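Long-range contacts in SUMO-1 cysteine protease S273R (African swine fever virus pig/Kenya/KEN-50/1950, PDB 6LJ9), which probably acts as a cysteine endopeptidase that matures the viral polyproteins pp220 and pp62 into core-shell proteins and dampens host innate immune defences: residues Ser2-Ile7 with Glu261-Phe265; Glu32-Phe36 with Ala56-Tyr60; Glu48-Thr53 with Glu71-Phe76; Pro234-Phe238 with Phe265-Leu269. Numbering follows the deposited sequence.

Contacts 1 and 4 share helix 259-269 and the F265 ring, and their centres lie 8 Å apart: contact 1 sets the chain's N-terminus on this helix, and contact 4 packs the helix against helix 232-244, which begins at C232, the inferred nucleophile. Contacts 2 and 3, with centres 12 Å apart, build the N-terminal helical region; along the chain their segments alternate, so the stretches they close overlap in sequence. Both are nested inside the long loop closed by contact 1 and close before contact 4 opens. The regions approach at contacts 3 and 4, about 7 Å between nearest atoms, where helix 259-269 runs into strand 270-271 and R271 touches S49, L72 and F76.

Contact 1 (Ser2-Ile7 with Glu261-Phe265); sequences SILEKI and EMYKF
This is a mixed polar and apolar contact that fastens the N-terminus of the chain to helix 259-269 of the Ulp1-type catalytic domain. Residues 3-6 form a single weakly bonded helical turn (phi -65 to -71°; psi -23 to -29° for residues 3-5 and -51° for K6), with K6 N to I3 O at 3.0 Å; I7 then leaves it in an extended conformation (-70/170). Residues 261-265 are helical, and the closest CA pair is L4 with E261, 6.9 Å apart. The summed buried surface is 290 Å².

E261 points toward the turn with chi1 at -114° and chi2 trans, which brings OE2 to the backbone nitrogens at its start. S2 N donates to E261 OE2 at 3.3 Å, and weak hydrogen bonds run to the same oxygen from I3 N (3.0 Å, bent to 124°) and L4 N (3.4 Å).

Beside this, L4 (chi1 t, chi2 p) sends CD1 to 3.6 Å from F265 CD1 and CD2 to 3.9 Å from K264 CB. I7, with chi1 p, brings CD1 to 3.6 Å from F265 CE1. F265 itself is trans and also meets F238 edge-to-face, while I3 rests on F238 and I257.

One carboxylate oxygen gathering three successive backbone nitrogens is consistent with a favourable interaction between the carboxylate and the N-terminal end of the turn, and the adjoining apolar patch on F265 adds its packing to these mostly weak bonds.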
loop_
_atom_site.group_PDB
_atom_site.type_symbol
_atom_site.label_atom_id
_atom_site.label_comp_id
_atom_site.label_asym_id
_atom_site.label_seq_id
_atom_site.Cartn_x
_atom_site.Cartn_y
_atom_site.Cartn_z
ATOM N N SER B 2 22.758 -8.684 -2.693
ATOM C CA SER B 2 21.892 -8.881 -3.849
ATOM C C SER B 2 20.425 -8.689 -3.478
ATOM O O SER B 2 19.795 -7.709 -3.876
ATOM C CB SER B 2 22.102 -10.274 -4.446
ATOM O OG SER B 2 23.426 -10.427 -4.926
ATOM N N ILE B 3 19.887 -9.640 -2.711
ATOM C CA ILE B 3 18.493 -9.567 -2.292
ATOM C C ILE B 3 18.259 -8.415 -1.325
ATOM O O ILE B 3 17.128 -7.929 -1.205
ATOM C CB ILE B 3 18.065 -10.910 -1.674
ATOM C CG1 ILE B 3 18.613 -12.063 -2.514
ATOM C CG2 ILE B 3 16.549 -11.003 -1.581
ATOM C CD1 ILE B 3 18.838 -13.332 -1.734
ATOM N N LEU B 4 19.303 -7.960 -0.629
ATOM C CA LEU B 4 19.161 -6.784 0.222
ATOM C C LEU B 4 18.893 -5.533 -0.603
ATOM O O LEU B 4 18.230 -4.605 -0.125
ATOM C CB LEU B 4 20.410 -6.605 1.085
ATOM C CG LEU B 4 20.264 -5.710 2.317
ATOM C CD1 LEU B 4 19.184 -6.254 3.236
ATOM C CD2 LEU B 4 21.587 -5.588 3.057
ATOM N N GLU B 5 19.392 -5.491 -1.842
ATOM C CA GLU B 5 19.064 -4.398 -2.747
ATOM C C GLU B 5 17.619 -4.459 -3.226
ATOM O O GLU B 5 17.072 -3.429 -3.634
ATOM C CB GLU B 5 20.000 -4.409 -3.957
ATOM C CG GLU B 5 21.471 -4.214 -3.632
ATOM C CD GLU B 5 22.334 -4.172 -4.879
ATOM O OE1 GLU B 5 21.769 -4.169 -5.995
ATOM O OE2 GLU B 5 23.574 -4.142 -4.747
ATOM N N LYS B 6 16.995 -5.638 -3.185
ATOM C CA LYS B 6 15.626 -5.774 -3.674
ATOM C C LYS B 6 14.648 -4.975 -2.820
ATOM O O LYS B 6 13.837 -4.203 -3.346
ATOM C CB LYS B 6 15.220 -7.248 -3.707
ATOM C CG LYS B 6 15.551 -7.974 -4.998
ATOM C CD LYS B 6 14.919 -9.359 -5.006
ATOM C CE LYS B 6 14.984 -9.994 -6.384
ATOM N NZ LYS B 6 14.260 -11.296 -6.421
ATOM N N ILE B 7 14.704 -5.154 -1.500
ATOM C CA ILE B 7 13.743 -4.532 -0.595
ATOM C C ILE B 7 13.984 -3.028 -0.537
ATOM O O ILE B 7 14.992 -2.527 -1.046
ATOM C CB ILE B 7 13.805 -5.164 0.808
ATOM C CG1 ILE B 7 15.135 -4.839 1.492
ATOM C CG2 ILE B 7 13.602 -6.672 0.718
ATOM C CD1 ILE B 7 15.286 -5.477 2.858
ATOM N N GLU B 261 24.525 -11.404 4.506
ATOM C CA GLU B 261 23.474 -10.491 4.072
ATOM C C GLU B 261 22.536 -10.127 5.215
ATOM O O GLU B 261 22.026 -9.002 5.266
ATOM C CB GLU B 261 22.687 -11.111 2.918
ATOM C CG GLU B 261 22.837 -10.387 1.592
ATOM C CD GLU B 261 22.226 -11.162 0.442
ATOM O OE1 GLU B 261 22.510 -12.373 0.326
ATOM O OE2 GLU B 261 21.454 -10.564 -0.338
HETATM N N MSE B 262 22.298 -11.053 6.138
HETATM C CA MSE B 262 21.402 -10.793 7.258
HETATM C C MSE B 262 22.077 -9.960 8.337
HETATM O O MSE B 262 21.418 -9.201 9.046
HETATM C CB MSE B 262 20.891 -12.105 7.847
HETATM C CG MSE B 262 20.080 -12.942 6.874
HETATM SE SE MSE B 262 18.406 -12.094 6.342
HETATM C CE MSE B 262 19.001 -11.142 4.743
ATOM N N TYR B 263 23.398 -10.108 8.466
ATOM C CA TYR B 263 24.134 -9.252 9.390
ATOM C C TYR B 263 24.135 -7.808 8.908
ATOM O O TYR B 263 24.048 -6.877 9.717
ATOM C CB TYR B 263 25.563 -9.762 9.565
ATOM C CG TYR B 263 26.369 -8.958 10.561
ATOM C CD1 TYR B 263 26.203 -9.143 11.928
ATOM C CD2 TYR B 263 27.295 -8.013 10.137
ATOM C CE1 TYR B 263 26.935 -8.411 12.843
ATOM C CE2 TYR B 263 28.032 -7.276 11.044
ATOM C CZ TYR B 263 27.848 -7.479 12.397
ATOM O OH TYR B 263 28.579 -6.750 13.306
ATOM N N LYS B 264 24.231 -7.604 7.592
ATOM C CA LYS B 264 24.103 -6.258 7.044
ATOM C C LYS B 264 22.678 -5.738 7.179
ATOM O O LYS B 264 22.468 -4.521 7.235
ATOM C CB LYS B 264 24.537 -6.241 5.579
ATOM C CG LYS B 264 26.019 -6.502 5.362
ATOM C CD LYS B 264 26.364 -6.500 3.881
ATOM C CE LYS B 264 27.851 -6.724 3.659
ATOM N NZ LYS B 264 28.192 -6.795 2.210
ATOM N N PHE B 265 21.694 -6.638 7.235
ATOM C CA PHE B 265 20.310 -6.222 7.420
ATOM C C PHE B 265 20.067 -5.638 8.806
ATOM O O PHE B 265 19.075 -4.926 8.999
ATOM C CB PHE B 265 19.370 -7.404 7.170
ATOM C CG PHE B 265 17.913 -7.042 7.216
ATOM C CD1 PHE B 265 17.389 -6.117 6.328
ATOM C CD2 PHE B 265 17.065 -7.632 8.139
ATOM C CE1 PHE B 265 16.049 -5.781 6.365
ATOM C CE2 PHE B 265 15.724 -7.301 8.179
ATOM C CZ PHE B 265 15.216 -6.374 7.290
#

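Contact 2 (Glu32-Phe36 with Ala56-Tyr60); sequences ELTSF and AVKAY
The junction between helices 27-32 and 34-37 packs on helix 55-64 through an aromatic and aliphatic cluster in the N-terminal helical region, far from the active site. Helix 27-32 ends at E32; L33 breaks the helical pattern (phi/psi -118/23) and holds the N-cap position of helix 34-37, while residues 56-60 are regular helix (Y60 N to A56 O, 3.1 Å). The nearest CA atoms belong to F36 and V57, 7.1 Å apart, and 287 Å² is buried in total.

The aromatic pair comes first: F36 (chi1 m) directs its ring edge at the face of Y60 (chi1 t) in an offset edge-to-face stack, with centroids 5.4 Å apart, planes at 62° and F36 CE2 3.6 Å from Y60 CG. A CH-pi contact uses a face of F36: V57, with chi1 t, places CG2 3.9 Å from the ring centroid, 28° off the normal.

Purely apolar contacts extend the cluster. L33, in the mt rotamer, brings CD1 to 3.9 Å from V57 CG1 and CD2 to 3.8 Å from Y60 CD2; L33 and V57 both go on to touch L68 of helix 68-75. F36 CE1 reaches A56 CB at 4.4 Å. No hydrogen bond joins the segments; E32 O lies 3.4 Å from Y60 CE2.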
loop_
_atom_site.group_PDB
_atom_site.type_symbol
_atom_site.label_atom_id
_atom_site.label_comp_id
_atom_site.label_asym_id
_atom_site.label_seq_id
_atom_site.Cartn_x
_atom_site.Cartn_y
_atom_site.Cartn_z
ATOM N N GLU B 32 17.218 23.789 18.240
ATOM C CA GLU B 32 17.525 23.877 19.663
ATOM C C GLU B 32 18.795 23.126 20.046
ATOM O O GLU B 32 19.395 23.443 21.078
ATOM C CB GLU B 32 16.344 23.347 20.479
ATOM C CG GLU B 32 15.018 24.026 20.172
ATOM C CD GLU B 32 14.829 25.318 20.939
ATOM O OE1 GLU B 32 14.010 25.335 21.882
ATOM O OE2 GLU B 32 15.506 26.314 20.609
ATOM N N LEU B 33 19.219 22.145 19.247
ATOM C CA LEU B 33 20.388 21.331 19.568
ATOM C C LEU B 33 21.499 21.475 18.534
ATOM O O LEU B 33 22.342 20.580 18.412
ATOM C CB LEU B 33 19.992 19.860 19.711
ATOM C CG LEU B 33 18.898 19.554 20.733
ATOM C CD1 LEU B 33 18.590 18.065 20.771
ATOM C CD2 LEU B 33 19.303 20.055 22.109
ATOM N N THR B 34 21.524 22.584 17.792
ATOM C CA THR B 34 22.556 22.773 16.777
ATOM C C THR B 34 23.945 22.875 17.395
ATOM O O THR B 34 24.943 22.567 16.732
ATOM C CB THR B 34 22.255 24.021 15.950
ATOM O OG1 THR B 34 23.324 24.258 15.025
ATOM C CG2 THR B 34 22.099 25.229 16.858
ATOM N N SER B 35 24.034 23.307 18.656
ATOM C CA SER B 35 25.329 23.385 19.322
ATOM C C SER B 35 25.898 21.997 19.586
ATOM O O SER B 35 27.087 21.753 19.349
ATOM C CB SER B 35 25.200 24.167 20.630
ATOM O OG SER B 35 26.400 24.100 21.382
ATOM N N PHE B 36 25.066 21.074 20.076
ATOM C CA PHE B 36 25.547 19.733 20.382
ATOM C C PHE B 36 25.763 18.907 19.120
ATOM O O PHE B 36 26.675 18.073 19.075
ATOM C CB PHE B 36 24.567 19.018 21.313
ATOM C CG PHE B 36 24.535 19.574 22.709
ATOM C CD1 PHE B 36 25.509 19.222 23.629
ATOM C CD2 PHE B 36 23.525 20.434 23.105
ATOM C CE1 PHE B 36 25.480 19.725 24.914
ATOM C CE2 PHE B 36 23.491 20.940 24.390
ATOM C CZ PHE B 36 24.471 20.585 25.296
ATOM N N ALA B 56 24.503 14.844 28.616
ATOM C CA ALA B 56 24.566 16.303 28.599
ATOM C C ALA B 56 23.453 16.895 27.743
ATOM O O ALA B 56 22.894 17.945 28.081
ATOM C CB ALA B 56 25.933 16.766 28.099
ATOM N N VAL B 57 23.120 16.239 26.629
ATOM C CA VAL B 57 22.032 16.717 25.782
ATOM C C VAL B 57 20.688 16.487 26.462
ATOM O O VAL B 57 19.761 17.295 26.325
ATOM C CB VAL B 57 22.095 16.041 24.400
ATOM C CG1 VAL B 57 20.959 16.527 23.509
ATOM C CG2 VAL B 57 23.442 16.301 23.745
ATOM N N LYS B 58 20.560 15.384 27.204
ATOM C CA LYS B 58 19.324 15.123 27.938
ATOM C C LYS B 58 19.061 16.206 28.977
ATOM O O LYS B 58 17.910 16.602 29.195
ATOM C CB LYS B 58 19.387 13.750 28.606
ATOM C CG LYS B 58 19.253 12.574 27.653
ATOM C CD LYS B 58 19.355 11.255 28.403
ATOM C CE LYS B 58 19.034 10.073 27.503
ATOM N NZ LYS B 58 19.171 8.777 28.223
ATOM N N ALA B 59 20.117 16.697 29.629
ATOM C CA ALA B 59 19.947 17.753 30.622
ATOM C C ALA B 59 19.568 19.073 29.963
ATOM O O ALA B 59 18.702 19.799 30.467
ATOM C CB ALA B 59 21.222 17.907 31.448
ATOM N N TYR B 60 20.205 19.400 28.835
ATOM C CA TYR B 60 19.864 20.627 28.122
ATOM C C TYR B 60 18.444 20.565 27.573
ATOM O O TYR B 60 17.739 21.582 27.536
ATOM C CB TYR B 60 20.868 20.876 26.996
ATOM C CG TYR B 60 20.671 22.188 26.268
ATOM C CD1 TYR B 60 21.262 23.356 26.732
ATOM C CD2 TYR B 60 19.902 22.259 25.113
ATOM C CE1 TYR B 60 21.087 24.559 26.071
ATOM C CE2 TYR B 60 19.721 23.456 24.445
ATOM C CZ TYR B 60 20.317 24.602 24.929
ATOM O OH TYR B 60 20.140 25.796 24.267
#

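Contact 3 (Glu48-Thr53 with Glu71-Phe76); sequences ESCVIT and ELETRF
F76 lays its ring (chi1 m, chi2 84°) alongside the helical turn 48-51: E48 CB stands at the ring edge, 4.0 Å from F76 CZ, and F76 CE2 lies 3.7 Å from S49 N and 3.8 Å from S49 CB. I52 reaches between this ring and L72. With chi1 p and chi2 t, its CD1 is 3.6 Å from both F76 CE1 and L72 CD2. The closest CA atoms are those of S49 and L72, 7.2 Å apart. Within the N-terminal helical region, the turn 48-51 and the residues just after it thus pack on the last part of the helix that starts at 68 and on F76 beyond it, which is extended (phi/psi -125/161) and leads toward strand 78-79. R271 of strand 270-271, the parallel partner of 78-79, touches S49, L72 and F76. Polar ends turn to other partners: E48 to S23 OG and C24 N, E71 OE2 to S26 N, S49 OG to E13. L72 (mt) completes the apolar seam, with CD1 3.7 Å from T53 CG2 and CD2 4.3 Å from S49 CB.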
loop_
_atom_site.group_PDB
_atom_site.type_symbol
_atom_site.label_atom_id
_atom_site.label_comp_id
_atom_site.label_asym_id
_atom_site.label_seq_id
_atom_site.Cartn_x
_atom_site.Cartn_y
_atom_site.Cartn_z
ATOM N N GLU B 48 22.843 11.134 15.075
ATOM C CA GLU B 48 21.908 11.993 15.792
ATOM C C GLU B 48 21.262 11.268 16.964
ATOM O O GLU B 48 20.976 11.889 17.994
ATOM C CB GLU B 48 20.840 12.518 14.834
ATOM C CG GLU B 48 21.386 13.399 13.724
ATOM C CD GLU B 48 20.306 13.863 12.767
ATOM O OE1 GLU B 48 19.285 13.157 12.633
ATOM O OE2 GLU B 48 20.478 14.936 12.153
ATOM N N SER B 49 21.026 9.960 16.829
ATOM C CA SER B 49 20.447 9.195 17.927
ATOM C C SER B 49 21.400 9.106 19.113
ATOM O O SER B 49 20.954 9.104 20.265
ATOM C CB SER B 49 20.058 7.795 17.451
ATOM O OG SER B 49 21.183 7.088 16.959
ATOM N N CYS B 50 22.707 9.033 18.853
ATOM C CA CYS B 50 23.674 9.048 19.946
ATOM C C CYS B 50 23.732 10.411 20.622
ATOM O O CYS B 50 24.013 10.494 21.824
ATOM C CB CYS B 50 25.059 8.656 19.431
ATOM S SG CYS B 50 25.162 6.996 18.732
ATOM N N VAL B 51 23.470 11.483 19.872
ATOM C CA VAL B 51 23.515 12.824 20.448
ATOM C C VAL B 51 22.365 13.025 21.426
ATOM O O VAL B 51 22.571 13.417 22.580
ATOM C CB VAL B 51 23.497 13.888 19.337
ATOM C CG1 VAL B 51 23.359 15.278 19.939
ATOM C CG2 VAL B 51 24.757 13.795 18.493
ATOM N N ILE B 52 21.132 12.755 20.981
ATOM C CA ILE B 52 19.958 12.988 21.820
ATOM C C ILE B 52 19.795 11.950 22.916
ATOM O O ILE B 52 18.827 12.024 23.684
ATOM C CB ILE B 52 18.673 13.054 20.967
ATOM C CG1 ILE B 52 18.416 11.721 20.262
ATOM C CG2 ILE B 52 18.766 14.189 19.955
ATOM C CD1 ILE B 52 17.159 11.722 19.408
ATOM N N THR B 53 20.702 10.979 23.013
ATOM C CA THR B 53 20.770 10.089 24.164
ATOM C C THR B 53 21.954 10.402 25.066
ATOM O O THR B 53 22.099 9.774 26.122
ATOM C CB THR B 53 20.838 8.623 23.716
ATOM O OG1 THR B 53 21.944 8.440 22.824
ATOM C CG2 THR B 53 19.548 8.216 23.020
ATOM N N GLU B 71 11.052 11.939 20.167
ATOM C CA GLU B 71 11.827 12.002 18.933
ATOM C C GLU B 71 12.411 10.639 18.587
ATOM O O GLU B 71 12.451 10.250 17.412
ATOM C CB GLU B 71 12.939 13.044 19.068
ATOM C CG GLU B 71 13.496 13.551 17.748
ATOM C CD GLU B 71 12.727 14.744 17.212
ATOM O OE1 GLU B 71 11.654 15.060 17.766
ATOM O OE2 GLU B 71 13.202 15.371 16.243
ATOM N N LEU B 72 12.860 9.894 19.600
ATOM C CA LEU B 72 13.417 8.567 19.366
ATOM C C LEU B 72 12.345 7.564 18.957
ATOM O O LEU B 72 12.618 6.663 18.156
ATOM C CB LEU B 72 14.143 8.077 20.619
ATOM C CG LEU B 72 15.506 8.691 20.934
ATOM C CD1 LEU B 72 15.914 8.359 22.358
ATOM C CD2 LEU B 72 16.551 8.186 19.950
ATOM N N GLU B 73 11.127 7.701 19.485
ATOM C CA GLU B 73 10.084 6.721 19.200
ATOM C C GLU B 73 9.374 6.990 17.879
ATOM O O GLU B 73 8.833 6.057 17.276
ATOM C CB GLU B 73 9.057 6.688 20.332
ATOM C CG GLU B 73 9.618 6.289 21.686
ATOM C CD GLU B 73 8.530 5.960 22.691
ATOM O OE1 GLU B 73 8.281 4.759 22.929
ATOM O OE2 GLU B 73 7.917 6.902 23.236
ATOM N N THR B 74 9.359 8.241 17.413
ATOM C CA THR B 74 8.567 8.608 16.248
ATOM C C THR B 74 9.383 8.902 14.998
ATOM O O THR B 74 8.848 8.768 13.893
ATOM C CB THR B 74 7.696 9.835 16.559
ATOM O OG1 THR B 74 8.535 10.943 16.910
ATOM C CG2 THR B 74 6.747 9.538 17.710
ATOM N N ARG B 75 10.648 9.297 15.134
ATOM C CA ARG B 75 11.454 9.681 13.984
ATOM C C ARG B 75 12.716 8.848 13.811
ATOM O O ARG B 75 13.481 9.103 12.874
ATOM C CB ARG B 75 11.833 11.165 14.073
ATOM C CG ARG B 75 10.640 12.107 14.056
ATOM C CD ARG B 75 11.081 13.555 13.943
ATOM N NE ARG B 75 11.785 13.817 12.691
ATOM C CZ ARG B 75 11.201 14.268 11.585
ATOM N NH1 ARG B 75 9.898 14.511 11.572
ATOM N NH2 ARG B 75 11.922 14.478 10.492
ATOM N N PHE B 76 12.958 7.867 14.675
ATOM C CA PHE B 76 14.103 6.982 14.550
ATOM C C PHE B 76 13.637 5.534 14.518
ATOM O O PHE B 76 12.521 5.207 14.933
ATOM C CB PHE B 76 15.095 7.174 15.706
ATOM C CG PHE B 76 15.876 8.454 15.633
ATOM C CD1 PHE B 76 15.347 9.634 16.129
ATOM C CD2 PHE B 76 17.146 8.475 15.079
ATOM C CE1 PHE B 76 16.065 10.813 16.068
ATOM C CE2 PHE B 76 17.870 9.650 15.015
ATOM C CZ PHE B 76 17.329 10.822 15.510
#

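Contact 4 (Pro234-Phe238 with Phe265-Leu269); sequences PYSLF and FRTHL
Helices 232-244 and 259-269 cross here, the axes of the two short segments approaching to 10.5 Å at 66°. Residues 234-238 are regular helix (F238 N to P234 O, 2.9 Å). Residues 265-269 are more loosely wound, kinked where the N atoms of T267 and H268 lack a bond to the preceding turn, with i-to-i-3 bonds from H268 N to F265 O (3.0 Å) and from L269 N to R266 O (3.1 Å). P234 and R266 have the nearest CA atoms, 6.6 Å apart.

The main bump is the F265 ring (chi1 t), which fits into the hollow formed by P234, L237 and F238. Its CD2 lies 3.8 Å from P234 O, and its CE2 is 4.0 Å from L237 C and 3.6 Å from F238 CA. F238 CB sits over a face of the ring, 4.0 Å from the centroid. The edge of the F238 ring (chi1 t) also meets the face of F265, with centroids 5.1 Å apart and planes at 83°.

Further along, L237 and L269, both mt, touch tip to tip through their CD1 atoms at 3.8 Å. P234 CG lies over the guanidinium face of R266, 3.8 Å from NE, while NE forms a salt bridge with E231.

All six touching residues are buried, and the P234 side chain is about 6 Å from that of C232. The arrangement is core packing of a Ulp1-type cysteine protease, backing the helix that carries the inferred nucleophile at its N-terminus.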
loop_
_atom_site.group_PDB
_atom_site.type_symbol
_atom_site.label_atom_id
_atom_site.label_comp_id
_atom_site.label_asym_id
_atom_site.label_seq_id
_atom_site.Cartn_x
_atom_site.Cartn_y
_atom_site.Cartn_z
ATOM N N PRO B 234 17.263 -11.579 12.705
ATOM C CA PRO B 234 17.287 -10.857 11.421
ATOM C C PRO B 234 16.706 -11.652 10.264
ATOM O O PRO B 234 16.094 -11.062 9.365
ATOM C CB PRO B 234 18.779 -10.570 11.217
ATOM C CG PRO B 234 19.329 -10.500 12.596
ATOM C CD PRO B 234 18.564 -11.518 13.394
ATOM N N TYR B 235 16.890 -12.974 10.254
ATOM C CA TYR B 235 16.299 -13.795 9.200
ATOM C C TYR B 235 14.780 -13.692 9.210
ATOM O O TYR B 235 14.148 -13.526 8.160
ATOM C CB TYR B 235 16.732 -15.254 9.359
ATOM C CG TYR B 235 17.926 -15.660 8.524
ATOM C CD1 TYR B 235 17.809 -15.843 7.152
ATOM C CD2 TYR B 235 19.163 -15.886 9.110
ATOM C CE1 TYR B 235 18.896 -16.224 6.388
ATOM C CE2 TYR B 235 20.254 -16.266 8.356
ATOM C CZ TYR B 235 20.115 -16.434 6.996
ATOM O OH TYR B 235 21.202 -16.814 6.243
ATOM N N SER B 236 14.173 -13.790 10.396
ATOM C CA SER B 236 12.716 -13.772 10.488
ATOM C C SER B 236 12.153 -12.408 10.110
ATOM O O SER B 236 11.116 -12.320 9.441
ATOM C CB SER B 236 12.274 -14.158 11.899
ATOM O OG SER B 236 12.820 -15.409 12.279
ATOM N N LEU B 237 12.819 -11.331 10.531
ATOM C CA LEU B 237 12.350 -9.994 10.185
ATOM C C LEU B 237 12.537 -9.706 8.703
ATOM O O LEU B 237 11.703 -9.034 8.085
ATOM C CB LEU B 237 13.075 -8.949 11.032
ATOM C CG LEU B 237 12.616 -8.796 12.482
ATOM C CD1 LEU B 237 13.510 -7.813 13.211
ATOM C CD2 LEU B 237 11.168 -8.340 12.534
ATOM N N PHE B 238 13.628 -10.203 8.112
ATOM C CA PHE B 238 13.878 -9.957 6.696
ATOM C C PHE B 238 12.846 -10.655 5.820
ATOM O O PHE B 238 12.459 -10.128 4.771
ATOM C CB PHE B 238 15.288 -10.412 6.320
ATOM C CG PHE B 238 15.605 -10.264 4.857
ATOM C CD1 PHE B 238 16.021 -9.046 4.347
ATOM C CD2 PHE B 238 15.491 -11.342 3.994
ATOM C CE1 PHE B 238 16.315 -8.904 3.002
ATOM C CE2 PHE B 238 15.783 -11.206 2.648
ATOM C CZ PHE B 238 16.195 -9.985 2.153
ATOM N N PHE B 265 21.694 -6.638 7.235
ATOM C CA PHE B 265 20.310 -6.222 7.420
ATOM C C PHE B 265 20.067 -5.638 8.806
ATOM O O PHE B 265 19.075 -4.926 8.999
ATOM C CB PHE B 265 19.370 -7.404 7.170
ATOM C CG PHE B 265 17.913 -7.042 7.216
ATOM C CD1 PHE B 265 17.389 -6.117 6.328
ATOM C CD2 PHE B 265 17.065 -7.632 8.139
ATOM C CE1 PHE B 265 16.049 -5.781 6.365
ATOM C CE2 PHE B 265 15.724 -7.301 8.179
ATOM C CZ PHE B 265 15.216 -6.374 7.290
ATOM N N ARG B 266 20.950 -5.918 9.770
ATOM C CA ARG B 266 20.841 -5.288 11.080
ATOM C C ARG B 266 20.955 -3.773 10.982
ATOM O O ARG B 266 20.314 -3.051 11.755
ATOM C CB ARG B 266 21.914 -5.838 12.021
ATOM C CG ARG B 266 21.732 -7.296 12.410
ATOM C CD ARG B 266 22.912 -7.786 13.236
ATOM N NE ARG B 266 22.713 -9.142 13.741
ATOM C CZ ARG B 266 22.266 -9.428 14.959
ATOM N NH1 ARG B 266 21.970 -8.450 15.804
ATOM N NH2 ARG B 266 22.117 -10.690 15.335
ATOM N N THR B 267 21.762 -3.274 10.042
ATOM C CA THR B 267 21.876 -1.835 9.840
ATOM C C THR B 267 20.617 -1.241 9.223
ATOM O O THR B 267 20.414 -0.025 9.307
ATOM C CB THR B 267 23.089 -1.516 8.963
ATOM O OG1 THR B 267 22.852 -1.974 7.626
ATOM C CG2 THR B 267 24.336 -2.196 9.511
ATOM N N HIS B 268 19.776 -2.067 8.601
ATOM C CA HIS B 268 18.484 -1.614 8.103
ATOM C C HIS B 268 17.400 -1.634 9.171
ATOM O O HIS B 268 16.353 -1.002 8.983
ATOM C CB HIS B 268 18.029 -2.481 6.923
ATOM C CG HIS B 268 18.872 -2.330 5.694
ATOM N ND1 HIS B 268 18.330 -2.241 4.430
ATOM C CD2 HIS B 268 20.215 -2.262 5.534
ATOM C CE1 HIS B 268 19.303 -2.119 3.544
ATOM N NE2 HIS B 268 20.456 -2.129 4.188
ATOM N N LEU B 269 17.625 -2.336 10.280
ATOM C CA LEU B 269 16.597 -2.537 11.294
ATOM C C LEU B 269 16.688 -1.524 12.430
ATOM O O LEU B 269 15.678 -0.923 12.810
ATOM C CB LEU B 269 16.693 -3.957 11.862
ATOM C CG LEU B 269 16.237 -5.113 10.972
ATOM C CD1 LEU B 269 16.608 -6.452 11.593
ATOM C CD2 LEU B 269 14.740 -5.030 10.734
#